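Local coordinates for putative exported protein (Bacteroides fragilis, PDB 3FZX) that is of unknown function but binds calcium ions and, with a barrel fold related to the LolA/LolB lipoprotein carriers, probably binds lipid or another apolar ligand, at residues A[158-161]-A[162-165]; A[94-97]-A[98-101]; A[7-10]-A[11-15]. All blocks are in the same frame, centred on the assembly; numbering follows the deposited sequence.

Overall arrangement
All three contacts are local turns, lying at different places on an antiparallel barrel. Contact 3 (7-15) is the buried one: the chain's N-terminal stretch lays three phenylalanines against the barrel strands, with a few polar groups to hold its bends. Contact 1 (158-165) is at the surface, a hairpin tip joining strands 136-158 and 161-175 and governed by backbone and hydroxyl bonds. Contact 2 (94-101) is intermediate, with selenomethionines and a valine inside and an asparagine side chain bonded across a turn outside, where helix 89-94 gives way to strand 99-107. Contacts 1 and 2 reach the same sheet from opposite sides of the chain's centre, their own centres about 30 Å apart.

Contact 1 (A[158-161]-A[162-165]); sequences TPAG and AFYC
Gly161 and Phe163 lie where a tight beta-hairpin leaves its turn, at the tip joining strand 136-158 to strand 161-175. Thr158 to Gly161 form a type I beta turn, and its two end residues make a hydrogen-bonded antiparallel pair: Thr158 N donates to Gly161 O, while Gly161 N returns a bond to Thr158 O at 2.9 Å. Pro159 suits the first corner because its ring fixes phi at the value this turn needs there. Gly161 follows with phi at +136°, a backbone shape that glycine, lacking a CB, adopts easily, and the chain then runs straight into the strand. Farther along, the backbone of Phe163 pairs with Val156, continuing the ladder.

The hydroxyl of Thr158 fastens the inside of the turn. Thr158 OG1 sits between the backbone N and the carbonyl carbon (chi1 80°), which brings it over the turn to donate to Gly161 O at 2.9 Å, in the carbonyl plane and on a lone pair. Gly161 O is thus gripped by two donors of the same residue, Thr158 N and Thr158 OG1. The hydroxyl oxygen also receives a weak bond from Ala160 N, bent to 127°, in the manner of an ST turn.

Phe163 closes over the base of this turn. With CG anti to the carbonyl carbon, the ring swings back toward the preceding residues, and Phe163 CD2 approaches Gly161 O obliquely at 3.6 Å. Elsewhere the same side chain packs on Leu213 and Ile216 of strand 207-217. The Thr158 side chain crosses that of Phe163 at about a right angle, Thr158 OG1 meeting the ring edge in plane at Phe163 CE2, 3.9 Å away, while the methyl Ala160 CB touches Phe163 CE2 at 4.2 Å.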
ATOM      1  N   THR A 158      24.859  17.210  -3.204  1.00 31.83           N
ATOM      2  CA  THR A 158      23.624  17.867  -3.562  1.00 31.98           C
ATOM      3  C   THR A 158      23.594  19.271  -2.936  1.00 32.31           C
ATOM      4  O   THR A 158      24.461  19.609  -2.094  1.00 29.00           O
ATOM      5  CB  THR A 158      22.387  17.082  -3.049  1.00 32.74           C
ATOM      6  OG1 THR A 158      22.190  17.367  -1.663  1.00 31.80           O
ATOM      7  CG2 THR A 158      22.537  15.583  -3.260  1.00 31.60           C
ATOM      8  N   PRO A 159      22.596  20.096  -3.332  1.00 31.06           N
ATOM      9  CA  PRO A 159      22.462  21.414  -2.679  1.00 31.32           C
ATOM     10  C   PRO A 159      22.221  21.352  -1.163  1.00 31.21           C
ATOM     11  O   PRO A 159      22.600  22.288  -0.452  1.00 30.31           O
ATOM     12  CB  PRO A 159      21.292  22.057  -3.430  1.00 32.02           C
ATOM     13  CG  PRO A 159      21.413  21.474  -4.829  1.00 29.40           C
ATOM     14  CD  PRO A 159      21.837  20.032  -4.597  1.00 30.96           C
ATOM     15  N   ALA A 160      21.625  20.262  -0.681  1.00 30.73           N
ATOM     16  CA  ALA A 160      21.445  20.042   0.763  1.00 33.18           C
ATOM     17  C   ALA A 160      22.706  19.495   1.441  1.00 33.71           C
ATOM     18  O   ALA A 160      22.784  19.491   2.648  1.00 39.23           O
ATOM     19  CB  ALA A 160      20.233  19.117   1.051  1.00 29.18           C
ATOM     20  N   GLY A 161      23.686  19.035   0.682  1.00 34.78           N
ATOM     21  CA  GLY A 161      24.926  18.502   1.243  1.00 34.27           C
ATOM     22  C   GLY A 161      25.362  17.217   0.547  1.00 34.37           C
ATOM     23  O   GLY A 161      24.797  16.822  -0.484  1.00 33.63           O
ATOM     24  N   ALA A 162      26.386  16.584   1.118  1.00 33.53           N
ATOM     25  CA  ALA A 162      26.966  15.345   0.606  1.00 33.35           C
ATOM     26  C   ALA A 162      26.475  14.198   1.491  1.00 34.42           C
ATOM     27  O   ALA A 162      26.619  14.238   2.722  1.00 35.01           O
ATOM     28  CB  ALA A 162      28.508  15.415   0.596  1.00 28.25           C
ATOM     29  N   PHE A 163      25.883  13.189   0.866  1.00 34.11           N
ATOM     30  CA  PHE A 163      25.315  12.046   1.570  1.00 34.09           C
ATOM     31  C   PHE A 163      25.827  10.722   0.982  1.00 33.11           C
ATOM     32  O   PHE A 163      25.906  10.557  -0.236  1.00 35.32           O
ATOM     33  CB  PHE A 163      23.793  12.125   1.498  1.00 34.13           C
ATOM     34  CG  PHE A 163      23.248  13.379   2.093  1.00 38.77           C
ATOM     35  CD1 PHE A 163      23.173  13.530   3.479  1.00 42.88           C
ATOM     36  CD2 PHE A 163      22.845  14.431   1.285  1.00 35.85           C
ATOM     37  CE1 PHE A 163      22.698  14.725   4.048  1.00 42.70           C
ATOM     38  CE2 PHE A 163      22.378  15.628   1.845  1.00 42.04           C
ATOM     39  CZ  PHE A 163      22.290  15.769   3.218  1.00 42.52           C
ATOM     40  N   TYR A 164      26.196   9.790   1.853  1.00 31.34           N
ATOM     41  CA  TYR A 164      26.595   8.447   1.439  1.00 30.13           C
ATOM     42  C   TYR A 164      25.313   7.701   1.138  1.00 31.74           C
ATOM     43  O   TYR A 164      24.425   7.615   1.995  1.00 34.59           O
ATOM     44  CB  TYR A 164      27.422   7.736   2.530  1.00 30.54           C
ATOM     45  CG  TYR A 164      28.192   6.546   1.996  1.00 29.56           C
ATOM     46  CD1 TYR A 164      29.252   6.737   1.118  1.00 37.86           C
ATOM     47  CD2 TYR A 164      27.861   5.245   2.350  1.00 34.66           C
ATOM     48  CE1 TYR A 164      29.973   5.673   0.598  1.00 36.00           C
ATOM     49  CE2 TYR A 164      28.597   4.146   1.838  1.00 39.14           C
ATOM     50  CZ  TYR A 164      29.654   4.389   0.963  1.00 41.58           C
ATOM     51  OH  TYR A 164      30.403   3.369   0.426  1.00 45.38           O
ATOM     52  N   CYS A 165      25.205   7.204  -0.091  1.00 31.99           N
ATOM     53  CA  CYS A 165      23.984   6.613  -0.607  1.00 32.38           C
ATOM     54  C   CYS A 165      24.161   5.220  -1.172  1.00 32.48           C
ATOM     55  O   CYS A 165      25.272   4.826  -1.557  1.00 30.64           O
ATOM     56  CB  CYS A 165      23.487   7.452  -1.785  1.00 32.42           C
ATOM     57  SG  CYS A 165      22.884   9.015  -1.293  1.00 36.06           S
TER

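Contact 2 (A[94-97]-A[98-101]); sequences MMNA and DVYM
Met95 and Met101, both selenomethionine here, meet through their terminal methyls, with Met95 CE 3.6 Å from Met101 CE. The two side chains cross at about a right angle. Met95 is extended beyond CG (chi2 166°), so it reaches its full length, whereas Met101 bends at its last torsion to turn its methyl across. Long, unbranched and flexible, these side chains suit a place against strands 47-58 and 63-74: Phe56 touches Met95, Tyr54 touches Met101, and Asn65 touches both.

Val99 fills the inside of the bend. Its CG1 lies 4.3 Å from Met95 CG and a similar distance from the selenium of Met94, while the other branch, CG2, rests 3.6 Å from Met94 O. The compact, branched residue thus packs against both the selenomethionine chains and the backbone that turns around it.

Farther out the contact becomes polar. Val99 N donates to Asn96 O at 2.9 Å, a nearly straight bond (164°) whose donor stands well above the carbonyl plane. Asn65 ND2 also bonds to that oxygen and to Val99 O, tying the turn to strand 63-74. At the outer edge Asp98 N reaches Asn96 OD1 at 3.1 Å, in the amide's carbonyl plane and on a lone pair. Asn96 can do this because its CG sits between the backbone N and the carbonyl carbon (chi1 55°), folding the short amide back over the following peptides. This is an Asx turn superposed on the type I beta turn from Asn96 to Val99, here at the entry to strand 99-107.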
HETATM    1  N   MSE A  94       0.424  15.380 -15.414  1.00 39.27           N
HETATM    2  CA  MSE A  94      -1.011  15.101 -15.435  1.00 36.99           C
HETATM    3  C   MSE A  94      -1.688  15.418 -14.108  1.00 36.31           C
HETATM    4  O   MSE A  94      -2.911  15.289 -14.001  1.00 36.10           O
HETATM    5  CB  MSE A  94      -1.318  13.686 -15.953  1.00 36.27           C
HETATM    6  CG  MSE A  94      -0.575  12.519 -15.334  1.00 42.83           C
HETATM    7 SE   MSE A  94      -1.273  12.024 -13.600  0.75 47.12          SE
HETATM    8  CE  MSE A  94      -2.929  11.011 -14.143  1.00 34.69           C
HETATM    9  N   MSE A  95      -0.919  15.882 -13.117  1.00 37.00           N
HETATM   10  CA  MSE A  95      -1.460  16.095 -11.766  1.00 36.78           C
HETATM   11  C   MSE A  95      -2.261  17.370 -11.601  1.00 37.75           C
HETATM   12  O   MSE A  95      -1.906  18.418 -12.130  1.00 35.87           O
HETATM   13  CB  MSE A  95      -0.356  16.145 -10.725  1.00 39.10           C
HETATM   14  CG  MSE A  95       0.088  14.807 -10.134  1.00 42.12           C
HETATM   15 SE   MSE A  95       1.789  15.187  -9.204  0.75 50.43          SE
HETATM   16  CE  MSE A  95       2.368  13.308  -9.170  1.00 55.91           C
ATOM     17  N   ASN A  96      -3.336  17.250 -10.836  1.00 36.65           N
ATOM     18  CA  ASN A  96      -4.090  18.383 -10.333  1.00 36.81           C
ATOM     19  C   ASN A  96      -4.743  17.942  -9.006  1.00 37.23           C
ATOM     20  O   ASN A  96      -4.561  16.794  -8.551  1.00 36.96           O
ATOM     21  CB  ASN A  96      -5.083  18.920 -11.377  1.00 35.95           C
ATOM     22  CG  ASN A  96      -6.022  17.851 -11.910  1.00 41.28           C
ATOM     23  OD1 ASN A  96      -6.657  17.122 -11.143  1.00 39.94           O
ATOM     24  ND2 ASN A  96      -6.124  17.759 -13.240  1.00 31.81           N
ATOM     25  N   ALA A  97      -5.458  18.856  -8.365  1.00 37.35           N
ATOM     26  CA  ALA A  97      -6.075  18.595  -7.067  1.00 35.37           C
ATOM     27  C   ALA A  97      -7.011  17.385  -7.051  1.00 37.59           C
ATOM     28  O   ALA A  97      -7.207  16.800  -6.002  1.00 39.64           O
ATOM     29  CB  ALA A  97      -6.820  19.832  -6.593  1.00 35.53           C
ATOM     30  N   ASP A  98      -7.607  17.020  -8.189  1.00 36.89           N
ATOM     31  CA  ASP A  98      -8.498  15.865  -8.251  1.00 36.33           C
ATOM     32  C   ASP A  98      -7.796  14.548  -8.627  1.00 35.44           C
ATOM     33  O   ASP A  98      -8.472  13.532  -8.811  1.00 32.37           O
ATOM     34  CB  ASP A  98      -9.673  16.141  -9.212  1.00 37.83           C
ATOM     35  CG  ASP A  98     -10.631  17.223  -8.687  1.00 40.70           C
ATOM     36  OD1 ASP A  98     -10.447  17.747  -7.569  1.00 50.68           O
ATOM     37  OD2 ASP A  98     -11.580  17.564  -9.407  1.00 50.06           O
ATOM     38  N   VAL A  99      -6.465  14.558  -8.748  1.00 34.15           N
ATOM     39  CA  VAL A  99      -5.725  13.338  -9.049  1.00 34.21           C
ATOM     40  C   VAL A  99      -5.358  12.628  -7.757  1.00 36.73           C
ATOM     41  O   VAL A  99      -4.902  13.234  -6.808  1.00 37.67           O
ATOM     42  CB  VAL A  99      -4.445  13.602  -9.893  1.00 34.96           C
ATOM     43  CG1 VAL A  99      -3.495  12.417  -9.831  1.00 31.96           C
ATOM     44  CG2 VAL A  99      -4.822  13.909 -11.346  1.00 32.53           C
ATOM     45  N   TYR A 100      -5.565  11.328  -7.740  1.00 39.29           N
ATOM     46  CA  TYR A 100      -5.218  10.476  -6.622  1.00 40.09           C
ATOM     47  C   TYR A 100      -4.314   9.405  -7.134  1.00 38.66           C
ATOM     48  O   TYR A 100      -4.233   9.161  -8.329  1.00 39.13           O
ATOM     49  CB  TYR A 100      -6.486   9.851  -6.029  1.00 42.14           C
ATOM     50  CG  TYR A 100      -7.330  10.932  -5.419  1.00 47.51           C
ATOM     51  CD1 TYR A 100      -7.046  11.426  -4.134  1.00 54.11           C
ATOM     52  CD2 TYR A 100      -8.347  11.535  -6.143  1.00 47.23           C
ATOM     53  CE1 TYR A 100      -7.792  12.458  -3.568  1.00 51.73           C
ATOM     54  CE2 TYR A 100      -9.109  12.572  -5.576  1.00 55.04           C
ATOM     55  CZ  TYR A 100      -8.819  13.022  -4.299  1.00 49.30           C
ATOM     56  OH  TYR A 100      -9.551  14.037  -3.759  1.00 57.53           O
HETATM   57  N   MSE A 101      -3.627   8.762  -6.217  1.00 39.51           N
HETATM   58  CA  MSE A 101      -2.675   7.741  -6.578  1.00 42.40           C
HETATM   59  C   MSE A 101      -2.647   6.629  -5.536  1.00 44.27           C
HETATM   60  O   MSE A 101      -2.969   6.851  -4.374  1.00 44.53           O
HETATM   61  CB  MSE A 101      -1.309   8.358  -6.806  1.00 41.03           C
HETATM   62  CG  MSE A 101      -0.813   9.169  -5.675  1.00 42.76           C
HETATM   63 SE   MSE A 101       0.830  10.086  -6.171  0.75 54.87          SE
HETATM   64  CE  MSE A 101       0.111  11.825  -6.756  1.00 49.62           C
TER

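Contact 3 (A[7-10]-A[11-15]); sequences CAFF and FPNQE
Phe9 and Phe11 flank an inverse gamma turn centred on Phe10, in the N-terminal stretch that lies against the barrel before strand 18-25. A weak bond closes the turn, from Phe11 N to Phe9 O at 3.0 Å. The bend sends the three aromatic side chains to different partners: Phe9, Phe10 and Phe11 make edge-to-face contacts with Phe78, Tyr189 and Tyr36 respectively. Large apolar rings suit a buried stretch without regular secondary structure, since each can anchor it to the barrel.

Within the stretch, the Phe9 ring presents its edge to the carbonyl oxygen of Phe11. Phe9 CG is anti to the backbone N (chi1 -166°), carrying the ring forward until Phe9 CD1 lies 3.4 Å from Phe11 O in the ring plane and Phe9 CE1 meets Phe11 CB at 3.9 Å. Asn13 slides past in the opposite direction, its amide plane 83° from the ring. Asn13 ND2 donates to Phe11 O at 3.1 Å, nearly in line with the carbonyl, and bonds to Asn192 OD1 as well, so this amide nitrogen has two acceptors. One face of the Phe11 ring takes Pro12 CD, 3.3 Å above the plane and displaced toward the rim.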
ATOM      1  N   CYS A   7      18.983  -1.762  11.460  1.00 58.10           N
ATOM      2  CA  CYS A   7      17.686  -1.453  10.783  1.00 56.07           C
ATOM      3  C   CYS A   7      17.640   0.042  10.452  1.00 53.37           C
ATOM      4  O   CYS A   7      17.134   0.848  11.232  1.00 57.67           O
ATOM      5  CB  CYS A   7      16.504  -1.853  11.676  1.00 54.98           C
ATOM      6  N   ALA A   8      18.199   0.413   9.306  1.00 47.81           N
ATOM      7  CA  ALA A   8      18.191   1.809   8.845  1.00 42.87           C
ATOM      8  C   ALA A   8      16.806   2.214   8.324  1.00 38.16           C
ATOM      9  O   ALA A   8      16.100   1.416   7.719  1.00 38.96           O
ATOM     10  CB  ALA A   8      19.230   2.009   7.776  1.00 42.66           C
ATOM     11  N   PHE A   9      16.431   3.464   8.538  1.00 33.77           N
ATOM     12  CA  PHE A   9      15.115   3.969   8.147  1.00 32.61           C
ATOM     13  C   PHE A   9      15.366   5.013   7.054  1.00 33.46           C
ATOM     14  O   PHE A   9      15.867   6.092   7.330  1.00 35.22           O
ATOM     15  CB  PHE A   9      14.418   4.556   9.392  1.00 29.12           C
ATOM     16  CG  PHE A   9      12.950   4.803   9.223  1.00 28.33           C
ATOM     17  CD1 PHE A   9      12.489   6.021   8.753  1.00 29.63           C
ATOM     18  CD2 PHE A   9      12.025   3.836   9.580  1.00 30.38           C
ATOM     19  CE1 PHE A   9      11.131   6.264   8.596  1.00 30.76           C
ATOM     20  CE2 PHE A   9      10.651   4.054   9.431  1.00 27.38           C
ATOM     21  CZ  PHE A   9      10.194   5.281   8.956  1.00 31.76           C
ATOM     22  N   PHE A  10      15.005   4.695   5.814  1.00 34.95           N
ATOM     23  CA  PHE A  10      15.349   5.530   4.651  1.00 34.50           C
ATOM     24  C   PHE A  10      14.319   6.601   4.336  1.00 34.68           C
ATOM     25  O   PHE A  10      13.750   6.606   3.267  1.00 32.16           O
ATOM     26  CB  PHE A  10      15.552   4.602   3.448  1.00 35.35           C
ATOM     27  CG  PHE A  10      16.653   3.640   3.664  1.00 30.67           C
ATOM     28  CD1 PHE A  10      17.961   4.105   3.774  1.00 31.88           C
ATOM     29  CD2 PHE A  10      16.400   2.296   3.872  1.00 37.92           C
ATOM     30  CE1 PHE A  10      19.008   3.237   4.015  1.00 33.53           C
ATOM     31  CE2 PHE A  10      17.438   1.421   4.123  1.00 32.91           C
ATOM     32  CZ  PHE A  10      18.754   1.894   4.187  1.00 35.52           C
ATOM     33  N   PHE A  11      14.097   7.503   5.289  1.00 33.89           N
ATOM     34  CA  PHE A  11      13.102   8.569   5.175  1.00 34.14           C
ATOM     35  C   PHE A  11      13.225   9.449   6.423  1.00 33.56           C
ATOM     36  O   PHE A  11      13.617   8.969   7.474  1.00 33.83           O
ATOM     37  CB  PHE A  11      11.659   7.985   5.089  1.00 33.13           C
ATOM     38  CG  PHE A  11      10.641   8.970   4.579  1.00 28.73           C
ATOM     39  CD1 PHE A  11      10.583   9.282   3.214  1.00 33.11           C
ATOM     40  CD2 PHE A  11       9.746   9.579   5.436  1.00 34.43           C
ATOM     41  CE1 PHE A  11       9.664  10.198   2.722  1.00 35.83           C
ATOM     42  CE2 PHE A  11       8.787  10.494   4.954  1.00 32.82           C
ATOM     43  CZ  PHE A  11       8.758  10.819   3.605  1.00 38.19           C
ATOM     44  N   PRO A  12      12.914  10.745   6.327  1.00 34.91           N
ATOM     45  CA  PRO A  12      12.969  11.511   7.568  1.00 33.80           C
ATOM     46  C   PRO A  12      12.009  10.964   8.616  1.00 34.27           C
ATOM     47  O   PRO A  12      10.945  10.454   8.280  1.00 33.35           O
ATOM     48  CB  PRO A  12      12.538  12.907   7.134  1.00 34.65           C
ATOM     49  CG  PRO A  12      11.841  12.700   5.848  1.00 34.28           C
ATOM     50  CD  PRO A  12      12.607  11.617   5.187  1.00 34.85           C
ATOM     51  N   ASN A  13      12.403  11.061   9.877  1.00 34.90           N
ATOM     52  CA  ASN A  13      11.602  10.534  10.944  1.00 36.92           C
ATOM     53  C   ASN A  13      11.431  11.416  12.187  1.00 38.44           C
ATOM     54  O   ASN A  13      10.857  10.963  13.145  1.00 36.73           O
ATOM     55  CB  ASN A  13      12.090   9.110  11.275  1.00 38.79           C
ATOM     56  CG  ASN A  13      13.556   9.041  11.494  1.00 40.34           C
ATOM     57  OD1 ASN A  13      13.995   9.269  12.592  1.00 41.14           O
ATOM     58  ND2 ASN A  13      14.336   8.728  10.444  1.00 32.33           N
ATOM     59  N   GLN A  14      11.869  12.677  12.157  1.00 39.19           N
ATOM     60  CA  GLN A  14      11.585  13.619  13.260  1.00 40.13           C
ATOM     61  C   GLN A  14      10.339  14.406  12.930  1.00 40.30           C
ATOM     62  O   GLN A  14      10.273  15.011  11.871  1.00 40.21           O
ATOM     63  CB  GLN A  14      12.710  14.645  13.450  1.00 39.40           C
ATOM     64  CG  GLN A  14      14.088  14.067  13.567  1.00 47.24           C
ATOM     65  CD  GLN A  14      15.159  15.117  13.888  1.00 59.30           C
ATOM     66  OE1 GLN A  14      14.876  16.324  14.060  1.00 58.94           O
ATOM     67  NE2 GLN A  14      16.405  14.658  13.954  1.00 56.18           N
ATOM     68  N   GLU A  15       9.373  14.451  13.843  1.00 41.28           N
ATOM     69  CA  GLU A  15       8.135  15.214  13.616  1.00 41.88           C
ATOM     70  C   GLU A  15       8.458  16.641  13.220  1.00 38.44           C
ATOM     71  O   GLU A  15       9.307  17.253  13.830  1.00 39.78           O
ATOM     72  CB  GLU A  15       7.237  15.226  14.874  1.00 41.48           C
ATOM     73  CG  GLU A  15       6.589  13.876  15.129  1.00 48.96           C
ATOM     74  CD  GLU A  15       5.572  13.871  16.271  1.00 59.22           C
ATOM     75  OE1 GLU A  15       5.440  14.907  16.989  1.00 57.54           O
ATOM     76  OE2 GLU A  15       4.919  12.805  16.435  1.00 52.76           O
TER